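Local coordinates for YARHG domain-containing protein (Legionella pneumophila subsp. pneumophila, PDB 4G2A), which is of unknown function but possibly binds a nutrient, joining a DUF4424-type beta-rich part to a C-terminal helical YARHG domain, at residues His20-Ser25 / Thr51-Leu56; Tyr93-Thr98 / Ile139-Ser144; Asp196-Thr201 / Ser230-Thr235; Gly278-Ser283 / Trp294-Asn299. All blocks are in the same frame, centred on the assembly; numbering follows the deposited sequence.

Contact 1: residues His20-Ser25 / Thr51-Leu56; sequences HIKMVS and TFKNTL
Residues 21-25 run antiparallel to 51-54, their short axes 4.6 Å apart at closest approach, and five backbone hydrogen bonds join the segments, from Thr-55 N to His-20 O at one end to Thr-51 N to Ser-25 O at the other. The pairing slips by one residue between Met-23 and Ser-25, a beta bulge that sets Val-24 N on Thr-51 O.

On the buried face, Met-23 (a selenomethionine) and Phe-52 lie side by side and point the same way. Met-23 CG sits anti to the backbone N (chi1 -157°), and beyond it the bent chain brings CE to 3.6 Å from Phe-52 CE1; with SE 5.4 Å from the ring centroid, this is a Met-aromatic contact of oblique geometry. Ile-21 crosses Phe-52 at about a right angle, CG2 reaching Phe-52 CB at 3.7 Å, while its CD1 rests on Asn-54. Asn-54 OD1 accepts from Leu-56 N in an Asx turn, and its ND2 donates to Lys-58 O and Pro-132 O.

The other face is polar. One water, 3.0 Å from Lys-22 NZ, accepts from both Lys-22 and Lys-53 and probably eases the repulsion between their ammonium groups. Thr-55 CG2 packs on the aliphatic chain of Lys-22, and Ser-25 OG lies 2.9 Å from Thr-51 OG1.

Together the segments form the open end of the hairpin made by strands 21-33 and 43-54. Strand 136-150 continues the sheet beyond 43-54, and Trp-167, Phe-131 of strand 123-131 and Met-64 of strand 60-68 pack against the Phe-52 face.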
# COMPACT_ATOMS: atom_id res chain seq x y z
N HIS A 20 17.08 -21.33 16.97
CA HIS A 20 18.39 -20.96 16.47
C HIS A 20 18.34 -21.04 14.94
O HIS A 20 19.09 -21.78 14.30
CB HIS A 20 19.47 -21.84 17.11
CG HIS A 20 19.67 -21.53 18.57
ND1 HIS A 20 20.80 -20.87 19.01
CD2 HIS A 20 18.84 -21.74 19.62
CE1 HIS A 20 20.64 -20.73 20.32
NE2 HIS A 20 19.47 -21.23 20.72
N ILE A 21 17.39 -20.28 14.36
CA ILE A 21 17.13 -20.15 12.93
C ILE A 21 17.29 -18.68 12.56
O ILE A 21 16.62 -17.83 13.14
CB ILE A 21 15.70 -20.68 12.53
CG1 ILE A 21 15.38 -22.13 13.04
CG2 ILE A 21 15.41 -20.48 11.02
CD1 ILE A 21 16.08 -23.26 12.36
N LYS A 22 18.18 -18.38 11.59
CA LYS A 22 18.40 -17.00 11.16
C LYS A 22 17.79 -16.76 9.79
O LYS A 22 17.78 -17.66 8.95
CB LYS A 22 19.88 -16.57 11.23
CG LYS A 22 20.86 -17.30 10.33
CD LYS A 22 22.29 -16.80 10.56
CE LYS A 22 23.28 -17.40 9.58
NZ LYS A 22 24.69 -17.02 9.89
N MSE A 23 17.22 -15.57 9.60
CA MSE A 23 16.62 -15.14 8.34
C MSE A 23 17.74 -14.50 7.55
O MSE A 23 18.31 -13.53 8.03
CB MSE A 23 15.46 -14.20 8.61
CG MSE A 23 14.47 -14.16 7.48
SE MSE A 23 13.21 -12.72 7.78
CE MSE A 23 11.78 -13.69 8.55
N VAL A 24 18.17 -15.10 6.44
CA VAL A 24 19.35 -14.61 5.75
C VAL A 24 19.03 -13.73 4.53
O VAL A 24 19.87 -12.92 4.14
CB VAL A 24 20.36 -15.74 5.41
CG1 VAL A 24 21.03 -16.27 6.68
CG2 VAL A 24 19.70 -16.86 4.64
N SER A 25 17.83 -13.86 3.95
CA SER A 25 17.43 -13.04 2.80
C SER A 25 15.93 -13.08 2.60
O SER A 25 15.26 -14.03 3.01
CB SER A 25 18.13 -13.49 1.52
OG SER A 25 17.48 -14.59 0.91
N THR A 51 14.65 -16.84 3.03
CA THR A 51 15.68 -17.87 3.16
C THR A 51 16.03 -17.91 4.63
O THR A 51 16.34 -16.88 5.22
CB THR A 51 16.88 -17.54 2.23
OG1 THR A 51 16.42 -17.27 0.91
CG2 THR A 51 17.88 -18.64 2.18
N PHE A 52 15.91 -19.08 5.23
CA PHE A 52 16.21 -19.32 6.64
C PHE A 52 17.34 -20.29 6.78
O PHE A 52 17.39 -21.24 6.00
CB PHE A 52 14.98 -19.88 7.37
CG PHE A 52 13.81 -18.93 7.48
CD1 PHE A 52 13.72 -18.04 8.54
CD2 PHE A 52 12.78 -18.96 6.55
CE1 PHE A 52 12.63 -17.18 8.65
CE2 PHE A 52 11.69 -18.10 6.66
CZ PHE A 52 11.61 -17.22 7.71
N LYS A 53 18.22 -20.09 7.76
CA LYS A 53 19.30 -21.03 7.99
C LYS A 53 19.30 -21.59 9.43
O LYS A 53 19.26 -20.83 10.40
CB LYS A 53 20.69 -20.44 7.65
CG LYS A 53 21.75 -21.55 7.56
CD LYS A 53 23.17 -21.04 7.36
CE LYS A 53 24.22 -22.09 7.67
NZ LYS A 53 24.57 -22.12 9.13
N ASN A 54 19.36 -22.93 9.54
CA ASN A 54 19.52 -23.62 10.81
C ASN A 54 21.00 -23.46 11.21
O ASN A 54 21.88 -23.93 10.49
CB ASN A 54 19.12 -25.10 10.68
CG ASN A 54 19.30 -25.88 11.96
OD1 ASN A 54 19.43 -25.33 13.05
ND2 ASN A 54 19.26 -27.20 11.88
N THR A 55 21.28 -22.77 12.33
CA THR A 55 22.66 -22.53 12.73
C THR A 55 23.20 -23.64 13.64
O THR A 55 24.39 -23.62 13.97
CB THR A 55 22.82 -21.16 13.38
OG1 THR A 55 22.13 -21.16 14.63
CG2 THR A 55 22.35 -20.03 12.49
N LEU A 56 22.34 -24.62 13.99
CA LEU A 56 22.69 -25.78 14.83
C LEU A 56 23.07 -26.98 13.99
O LEU A 56 22.42 -27.25 12.98
CB LEU A 56 21.51 -26.17 15.74
CG LEU A 56 20.99 -25.13 16.71
CD1 LEU A 56 19.82 -25.70 17.51
CD2 LEU A 56 22.08 -24.65 17.68
O HOH W 1 25.52 -19.85 10.59

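Contact 2: residues Tyr93-Thr98 / Ile139-Ser144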
# COMPACT_ATOMS: atom_id res chain seq x y z
N TYR A 93 -6.05 -12.44 1.57
CA TYR A 93 -6.86 -13.27 0.70
C TYR A 93 -6.01 -14.27 -0.02
O TYR A 93 -4.96 -13.90 -0.56
CB TYR A 93 -7.62 -12.38 -0.31
CG TYR A 93 -8.44 -11.32 0.38
CD1 TYR A 93 -9.67 -11.64 0.96
CD2 TYR A 93 -7.95 -10.03 0.56
CE1 TYR A 93 -10.41 -10.69 1.66
CE2 TYR A 93 -8.67 -9.08 1.28
CZ TYR A 93 -9.90 -9.41 1.82
OH TYR A 93 -10.63 -8.49 2.52
N ASP A 94 -6.49 -15.51 -0.08
CA ASP A 94 -5.91 -16.64 -0.82
C ASP A 94 -4.45 -16.83 -0.45
O ASP A 94 -3.58 -16.89 -1.32
CB ASP A 94 -6.10 -16.47 -2.35
CG ASP A 94 -7.55 -16.19 -2.75
OD1 ASP A 94 -8.43 -17.04 -2.43
OD2 ASP A 94 -7.81 -15.12 -3.34
N PHE A 95 -4.18 -16.87 0.85
CA PHE A 95 -2.86 -17.11 1.39
C PHE A 95 -2.41 -18.51 1.03
O PHE A 95 -3.11 -19.48 1.32
CB PHE A 95 -2.85 -16.92 2.90
CG PHE A 95 -1.50 -17.18 3.52
CD1 PHE A 95 -0.51 -16.19 3.52
CD2 PHE A 95 -1.20 -18.40 4.12
CE1 PHE A 95 0.75 -16.43 4.08
CE2 PHE A 95 0.05 -18.63 4.71
CZ PHE A 95 1.02 -17.64 4.68
N LEU A 96 -1.26 -18.59 0.36
CA LEU A 96 -0.60 -19.82 -0.02
C LEU A 96 0.84 -19.78 0.47
O LEU A 96 1.54 -18.79 0.20
CB LEU A 96 -0.63 -20.02 -1.56
CG LEU A 96 -1.98 -20.09 -2.26
CD1 LEU A 96 -1.77 -20.07 -3.76
CD2 LEU A 96 -2.79 -21.33 -1.83
N VAL A 97 1.28 -20.84 1.18
CA VAL A 97 2.64 -20.99 1.67
C VAL A 97 3.23 -22.30 1.13
O VAL A 97 2.54 -23.34 1.10
CB VAL A 97 2.78 -20.86 3.22
CG1 VAL A 97 1.80 -21.75 3.98
CG2 VAL A 97 4.22 -21.09 3.69
N THR A 98 4.48 -22.22 0.64
CA THR A 98 5.28 -23.35 0.16
C THR A 98 6.54 -23.45 1.03
O THR A 98 7.17 -22.43 1.34
CB THR A 98 5.62 -23.27 -1.34
OG1 THR A 98 6.63 -22.29 -1.56
CG2 THR A 98 4.41 -23.00 -2.23
N ILE A 139 11.10 -20.42 2.22
CA ILE A 139 9.71 -20.13 2.55
C ILE A 139 9.20 -19.15 1.51
O ILE A 139 9.88 -18.18 1.22
CB ILE A 139 9.46 -19.64 4.03
CG1 ILE A 139 9.94 -20.68 5.10
CG2 ILE A 139 7.98 -19.22 4.27
CD1 ILE A 139 9.27 -22.09 5.08
N HIS A 140 8.04 -19.44 0.93
CA HIS A 140 7.38 -18.57 -0.05
C HIS A 140 5.93 -18.31 0.35
O HIS A 140 5.21 -19.23 0.73
CB HIS A 140 7.46 -19.12 -1.48
CG HIS A 140 6.92 -18.16 -2.50
ND1 HIS A 140 5.63 -18.25 -2.97
CD2 HIS A 140 7.51 -17.08 -3.05
CE1 HIS A 140 5.48 -17.24 -3.81
NE2 HIS A 140 6.58 -16.51 -3.89
N HIS A 141 5.53 -17.03 0.27
CA HIS A 141 4.20 -16.52 0.54
C HIS A 141 3.61 -15.92 -0.73
O HIS A 141 4.32 -15.30 -1.53
CB HIS A 141 4.24 -15.44 1.63
CG HIS A 141 4.46 -15.94 3.01
ND1 HIS A 141 4.63 -15.06 4.07
CD2 HIS A 141 4.55 -17.21 3.48
CE1 HIS A 141 4.81 -15.82 5.14
NE2 HIS A 141 4.77 -17.11 4.83
N ASP A 142 2.31 -16.11 -0.89
CA ASP A 142 1.53 -15.57 -2.00
C ASP A 142 0.16 -15.30 -1.42
O ASP A 142 -0.46 -16.20 -0.86
CB ASP A 142 1.50 -16.53 -3.21
CG ASP A 142 0.64 -16.13 -4.40
OD1 ASP A 142 0.03 -15.04 -4.35
OD2 ASP A 142 0.54 -16.92 -5.36
N TYR A 143 -0.26 -14.03 -1.44
CA TYR A 143 -1.54 -13.59 -0.92
C TYR A 143 -1.85 -12.18 -1.44
O TYR A 143 -0.99 -11.55 -2.06
CB TYR A 143 -1.57 -13.63 0.63
CG TYR A 143 -0.46 -12.82 1.29
CD1 TYR A 143 0.80 -13.37 1.50
CD2 TYR A 143 -0.70 -11.54 1.76
CE1 TYR A 143 1.81 -12.64 2.11
CE2 TYR A 143 0.29 -10.80 2.39
CZ TYR A 143 1.55 -11.35 2.55
OH TYR A 143 2.54 -10.63 3.17
N SER A 144 -3.06 -11.71 -1.17
CA SER A 144 -3.54 -10.37 -1.54
C SER A 144 -4.16 -9.70 -0.35
O SER A 144 -4.54 -10.36 0.60
CB SER A 144 -4.56 -10.47 -2.67
OG SER A 144 -3.93 -10.96 -3.84
O HOH W 2 -2.70 -16.11 -3.67
O HOH W 3 -4.92 -13.36 -4.13
O HOH W 4 3.29 -19.57 -1.99
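An aromatic cluster of Phe-95, His-141 and Tyr-143 lies on one face of an antiparallel strand pair, 95-98 with 139-144, whose directions are 172° apart. Phe-95 is turned with CG anti to the backbone N (chi1 179°), and its ring edge meets the face of His-141: CE1 stands over the centre of the imidazole, and the two centroids are 5.0 Å apart with the planes at 62°. Val-97 CG2 touches the same imidazole at its edge, in the ring plane, 3.9 Å from His-141 CD2. Phe-95 and Tyr-143 lie side by side, pointing the same way, with Phe-95 CD1 and Tyr-143 CD1 3.7 Å apart and the rings oblique to each other.

Paired backbone bonds join Tyr-93 to Ser-144, Leu-96 to Asp-142 and Thr-98 to His-140. Between the first two pairs the register shifts by one residue, a beta bulge at the corner where the chain turns at Asp-94. There Asp-94 O and Asp-142 O lie 3.2 Å apart, two acceptors with no hydrogen bond between them. A water donates to Asp-94 O at 2.6 Å and, weakly, to Asp-142 OD1, which is also bound by His-45 NE2. Another water lies between Leu-96 O and His-140 ND1.

Phe-66 stacks on Phe-95 and Tyr-46 on Tyr-143, extending the cluster into neighbouring strands. The two faces therefore differ in chemistry: His-141 is buried and packs against aromatic rings and Val-97, whereas the face of Asp-142, His-140 and Ser-144 carries water-bound polar groups alongside Leu-96 and Tyr-93.

Contact 3: residues Asp196-Thr201 / Ser230-Thr235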
# COMPACT_ATOMS: atom_id res chain seq x y z
N ASP A 196 6.63 14.25 8.76
CA ASP A 196 7.64 13.18 8.70
C ASP A 196 7.03 11.78 8.74
O ASP A 196 7.63 10.87 8.20
CB ASP A 196 8.65 13.33 9.83
CG ASP A 196 9.68 14.43 9.62
OD1 ASP A 196 9.37 15.39 8.88
OD2 ASP A 196 10.78 14.33 10.20
N TYR A 197 5.83 11.60 9.34
CA TYR A 197 5.21 10.27 9.37
C TYR A 197 4.86 9.81 7.95
O TYR A 197 4.52 8.64 7.74
CB TYR A 197 3.98 10.23 10.30
CG TYR A 197 2.72 10.84 9.72
CD1 TYR A 197 2.45 12.20 9.84
CD2 TYR A 197 1.78 10.04 9.07
CE1 TYR A 197 1.28 12.75 9.33
CE2 TYR A 197 0.62 10.60 8.52
CZ TYR A 197 0.37 11.95 8.66
OH TYR A 197 -0.81 12.48 8.18
N LEU A 198 4.94 10.74 6.99
CA LEU A 198 4.68 10.51 5.57
C LEU A 198 5.96 10.08 4.85
O LEU A 198 5.87 9.59 3.73
CB LEU A 198 4.10 11.78 4.93
CG LEU A 198 2.72 12.20 5.39
CD1 LEU A 198 2.33 13.51 4.75
CD2 LEU A 198 1.69 11.16 5.07
N ASN A 199 7.14 10.24 5.48
CA ASN A 199 8.40 9.81 4.87
C ASN A 199 8.46 8.31 4.78
O ASN A 199 8.07 7.64 5.72
CB ASN A 199 9.60 10.32 5.64
CG ASN A 199 9.82 11.79 5.49
OD1 ASN A 199 9.38 12.42 4.52
ND2 ASN A 199 10.55 12.35 6.44
N PRO A 200 8.91 7.76 3.63
CA PRO A 200 8.93 6.29 3.51
C PRO A 200 9.93 5.63 4.44
O PRO A 200 11.02 6.15 4.66
CB PRO A 200 9.29 6.05 2.04
CG PRO A 200 9.06 7.38 1.36
CD PRO A 200 9.36 8.41 2.39
N THR A 201 9.55 4.51 5.02
CA THR A 201 10.44 3.73 5.88
C THR A 201 10.50 2.29 5.32
O THR A 201 9.54 1.87 4.70
CB THR A 201 10.02 3.78 7.37
OG1 THR A 201 8.88 2.97 7.59
CG2 THR A 201 9.83 5.19 7.90
N SER A 230 6.65 1.30 5.39
CA SER A 230 5.58 2.28 5.48
C SER A 230 5.71 3.18 4.28
O SER A 230 6.67 3.94 4.16
CB SER A 230 5.67 3.06 6.78
OG SER A 230 4.60 3.98 6.87
N LEU A 231 4.79 3.02 3.33
CA LEU A 231 4.81 3.81 2.11
C LEU A 231 3.43 4.40 1.85
O LEU A 231 2.45 3.69 1.65
CB LEU A 231 5.32 2.97 0.93
CG LEU A 231 5.56 3.67 -0.40
CD1 LEU A 231 6.68 4.70 -0.30
CD2 LEU A 231 5.91 2.66 -1.48
N CYS A 232 3.39 5.72 1.91
CA CYS A 232 2.22 6.54 1.69
C CYS A 232 2.27 7.14 0.26
O CYS A 232 3.23 7.83 -0.09
CB CYS A 232 2.16 7.63 2.76
SG CYS A 232 0.61 8.55 2.77
N LEU A 233 1.25 6.83 -0.55
CA LEU A 233 1.19 7.25 -1.96
C LEU A 233 -0.04 8.01 -2.35
O LEU A 233 -1.12 7.80 -1.79
CB LEU A 233 1.24 6.01 -2.89
CG LEU A 233 2.47 5.11 -2.85
CD1 LEU A 233 2.25 3.88 -3.72
CD2 LEU A 233 3.71 5.85 -3.28
N PHE A 234 0.10 8.86 -3.38
CA PHE A 234 -1.02 9.55 -4.00
C PHE A 234 -1.25 8.90 -5.34
O PHE A 234 -0.30 8.72 -6.09
CB PHE A 234 -0.78 11.07 -4.16
CG PHE A 234 -1.29 11.95 -3.04
CD1 PHE A 234 -2.65 11.98 -2.72
CD2 PHE A 234 -0.43 12.79 -2.34
CE1 PHE A 234 -3.11 12.78 -1.68
CE2 PHE A 234 -0.90 13.59 -1.31
CZ PHE A 234 -2.24 13.59 -0.98
N THR A 235 -2.49 8.54 -5.64
CA THR A 235 -2.90 8.03 -6.94
C THR A 235 -3.53 9.22 -7.65
O THR A 235 -3.79 10.24 -7.00
CB THR A 235 -3.84 6.84 -6.78
OG1 THR A 235 -4.92 7.26 -5.95
CG2 THR A 235 -3.16 5.61 -6.20
O HOH W 5 5.65 6.51 6.51
O HOH W 6 5.55 6.96 3.12
O HOH W 7 4.88 9.46 1.26
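Thr-201 and Ser-230 form the one beta bridge between the 196-201 loop and strand 229-235, an antiparallel hydrogen-bonded pair. Thr-201 N donates to Ser-230 O at 3.1 Å, and Ser-230 N donates back to Thr-201 O. Thr-201 OG1 lies against Ser-230 CB and is hydrogen-bonded to Asp-228 O.

Apolar contacts follow along the strand. Pro-200 CB meets Leu-231 CD1 at 3.8 Å, the two side chains crossing obliquely. Leu-198 CD2 touches Cys-232 SG at 3.6 Å; that sulfur, anti to its backbone N (chi1 -171°), is in the disulfide with Cys-188.

Water fills in where the chains diverge. One water, 2.8 Å from Cys-232 N, accepts from it and lies 2.7 Å from Leu-198 O; a second lies between Leu-198 O and Cys-232 O. A third sits among Tyr-197 O, Asn-199 O and Ser-230 OG. The loop keeps its own shape through a type I turn, with Asn-199 N bonded to Asp-196 O.

Direct pairing is thus confined to one end. Further on, solvent provides polar partners for the backbone of Leu-198 and Cys-232, while Leu-198 CD2 packs on the Cys-232 sulfur of the disulfide that ties this strand to Cys-188.

Contact 4: residues Gly278-Ser283 / Trp294-Asn299. With SO4 (sulfate ion), chain C.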
# COMPACT_ATOMS: atom_id res chain seq x y z
N GLY A 278 -9.34 12.01 -17.54
CA GLY A 278 -8.56 11.90 -18.76
C GLY A 278 -9.14 12.51 -20.01
O GLY A 278 -8.87 12.01 -21.11
N ARG A 279 -9.89 13.62 -19.87
CA ARG A 279 -10.44 14.33 -21.02
C ARG A 279 -9.29 14.84 -21.87
O ARG A 279 -8.27 15.26 -21.32
CB ARG A 279 -11.33 15.50 -20.57
CG ARG A 279 -12.03 16.21 -21.73
CD ARG A 279 -12.56 17.55 -21.29
NE ARG A 279 -13.30 18.20 -22.36
CZ ARG A 279 -12.76 19.00 -23.27
NH1 ARG A 279 -11.46 19.23 -23.27
NH2 ARG A 279 -13.52 19.55 -24.21
N GLN A 280 -9.42 14.76 -23.19
CA GLN A 280 -8.37 15.23 -24.10
C GLN A 280 -8.62 16.70 -24.41
O GLN A 280 -9.76 17.09 -24.66
CB GLN A 280 -8.30 14.36 -25.36
CG GLN A 280 -7.59 13.03 -25.08
CD GLN A 280 -8.29 11.84 -25.68
OE1 GLN A 280 -9.35 11.40 -25.21
NE2 GLN A 280 -7.70 11.28 -26.73
N PHE A 281 -7.56 17.52 -24.32
CA PHE A 281 -7.67 18.97 -24.50
C PHE A 281 -7.09 19.43 -25.84
O PHE A 281 -5.97 19.08 -26.18
CB PHE A 281 -7.00 19.70 -23.31
CG PHE A 281 -7.70 19.40 -22.00
CD1 PHE A 281 -8.82 20.12 -21.61
CD2 PHE A 281 -7.25 18.38 -21.17
CE1 PHE A 281 -9.47 19.83 -20.41
CE2 PHE A 281 -7.91 18.08 -19.98
CZ PHE A 281 -9.02 18.80 -19.61
N GLN A 282 -7.89 20.22 -26.58
CA GLN A 282 -7.54 20.79 -27.88
C GLN A 282 -6.89 22.16 -27.73
O GLN A 282 -6.09 22.53 -28.58
CB GLN A 282 -8.78 20.88 -28.80
CG GLN A 282 -9.43 19.53 -29.13
CD GLN A 282 -8.64 18.63 -30.09
OE1 GLN A 282 -7.51 18.92 -30.50
NE2 GLN A 282 -9.25 17.51 -30.48
N SER A 283 -7.21 22.91 -26.65
CA SER A 283 -6.67 24.24 -26.38
C SER A 283 -5.21 24.13 -25.95
O SER A 283 -4.93 23.39 -25.01
CB SER A 283 -7.48 24.98 -25.31
OG SER A 283 -8.83 25.16 -25.72
N TRP A 294 1.60 14.99 -13.38
CA TRP A 294 1.87 13.56 -13.18
C TRP A 294 0.55 12.72 -13.11
O TRP A 294 0.54 11.54 -13.50
CB TRP A 294 2.71 13.35 -11.90
CG TRP A 294 1.98 13.67 -10.62
CD1 TRP A 294 1.99 14.86 -9.95
CD2 TRP A 294 1.12 12.79 -9.87
NE1 TRP A 294 1.19 14.78 -8.83
CE2 TRP A 294 0.62 13.53 -8.78
CE3 TRP A 294 0.73 11.45 -10.02
CZ2 TRP A 294 -0.26 12.97 -7.83
CZ3 TRP A 294 -0.18 10.92 -9.13
CH2 TRP A 294 -0.63 11.66 -8.02
N TRP A 295 -0.51 13.29 -12.56
CA TRP A 295 -1.77 12.57 -12.35
C TRP A 295 -2.60 12.44 -13.62
O TRP A 295 -3.45 11.54 -13.70
CB TRP A 295 -2.61 13.24 -11.26
CG TRP A 295 -2.68 14.73 -11.34
CD1 TRP A 295 -1.91 15.62 -10.65
CD2 TRP A 295 -3.62 15.51 -12.09
NE1 TRP A 295 -2.30 16.91 -10.94
CE2 TRP A 295 -3.37 16.87 -11.80
CE3 TRP A 295 -4.69 15.18 -12.96
CZ2 TRP A 295 -4.14 17.90 -12.34
CZ3 TRP A 295 -5.45 16.21 -13.49
CH2 TRP A 295 -5.17 17.55 -13.19
N TYR A 296 -2.36 13.35 -14.59
CA TYR A 296 -3.08 13.37 -15.84
C TYR A 296 -2.56 12.35 -16.81
O TYR A 296 -1.38 12.34 -17.18
CB TYR A 296 -3.08 14.77 -16.47
CG TYR A 296 -3.78 14.82 -17.81
CD1 TYR A 296 -5.17 14.87 -17.90
CD2 TYR A 296 -3.05 14.80 -19.00
CE1 TYR A 296 -5.82 14.93 -19.13
CE2 TYR A 296 -3.69 14.87 -20.23
CZ TYR A 296 -5.07 14.93 -20.29
OH TYR A 296 -5.69 14.99 -21.52
N VAL A 297 -3.49 11.51 -17.26
CA VAL A 297 -3.31 10.43 -18.22
C VAL A 297 -4.48 10.57 -19.22
O VAL A 297 -5.63 10.48 -18.78
CB VAL A 297 -3.26 9.04 -17.51
CG1 VAL A 297 -3.42 7.88 -18.49
CG2 VAL A 297 -1.97 8.89 -16.71
N PRO A 298 -4.23 10.88 -20.52
CA PRO A 298 -5.36 10.99 -21.46
C PRO A 298 -6.08 9.64 -21.61
O PRO A 298 -5.43 8.60 -21.73
CB PRO A 298 -4.69 11.44 -22.77
CG PRO A 298 -3.33 11.90 -22.39
CD PRO A 298 -2.94 11.06 -21.22
N ASN A 299 -7.41 9.67 -21.52
CA ASN A 299 -8.25 8.48 -21.63
C ASN A 299 -9.12 8.61 -22.91
O ASN A 299 -9.95 9.52 -22.99
CB ASN A 299 -9.08 8.30 -20.36
CG ASN A 299 -10.24 7.36 -20.43
OD1 ASN A 299 -10.23 6.34 -21.13
ND2 ASN A 299 -11.27 7.68 -19.65
S SO4 C . -10.32 22.09 -25.07
O1 SO4 C . -10.48 20.86 -25.85
O2 SO4 C . -10.46 23.24 -25.95
O3 SO4 C . -11.34 22.10 -24.05
O4 SO4 C . -9.03 22.18 -24.41
O HOH W 8 -4.88 16.51 -23.63
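CG of Tyr-296 is anti to its backbone N (chi1 178°); from there the ring points its OH at the 278-283 loop, where it donates to Arg-279 O at 2.6 Å. Phe-281, with CG beside the backbone N (chi1 -63°), lies next to that tyrosine, its CE2 3.9 Å from Tyr-296 CE1. A water accepts from Phe-281 N and donates to Tyr-296 OH at 2.7 Å, so the hydroxyl both gives and receives a bond.

Gly-278 packs closely on the second loop: its CA lies directly against the 297-299 backbone, 3.3 Å from Val-297 O. Its carbonyl accepts from Asn-299 N, which is 2.8 Å from Gly-278 O. The Asn-299 side chain is itself tied to Asp-301 N and Tyr-277 O.

A sulfate, probably from the crystallisation liquor, occupies the far end of 278-283. Gln-282 N donates to its O1 and Ser-283 N to its O4 at 3.0 Å, Ser-283 OG donates to O2, and Arg-279 NH1 adds weak bonds to O1 and O3.

Both loops belong to the YARHG domain and flank helix 284-291, whose Phe-290 stacks on Phe-281. The anion's place beside the start of this helix, among backbone N-H groups and a weakly bonded arginine, is consistent with a locally positive environment, whereas hydroxyl-to-carbonyl and backbone bonds join the loops themselves.

How the contacts relate
Contacts 1 and 2 are neighbours in the beta-rich part: strands 43-54 and 136-150 pair, and Phe-52 CE2 packs on Ile-139 CG1 at 3.5 Å. All four contacts are partly buried, but contact 4 has three exposed residues among the eight that touch and contact 3 none. Met-aromatic (selenomethionine) and aliphatic packing in contact 1 gives way to aromatic clustering in contact 2. Contact 3 has one bridge and bridging waters in place of extended strand pairing, beside the Cys-188 to Cys-232 disulfide. Contact 4 joins loops of the helical YARHG domain, about 51 Å between centres from contact 1. Trp-294 CH2, 3.5 Å from Phe-234 O, brings contacts 3 and 4 together.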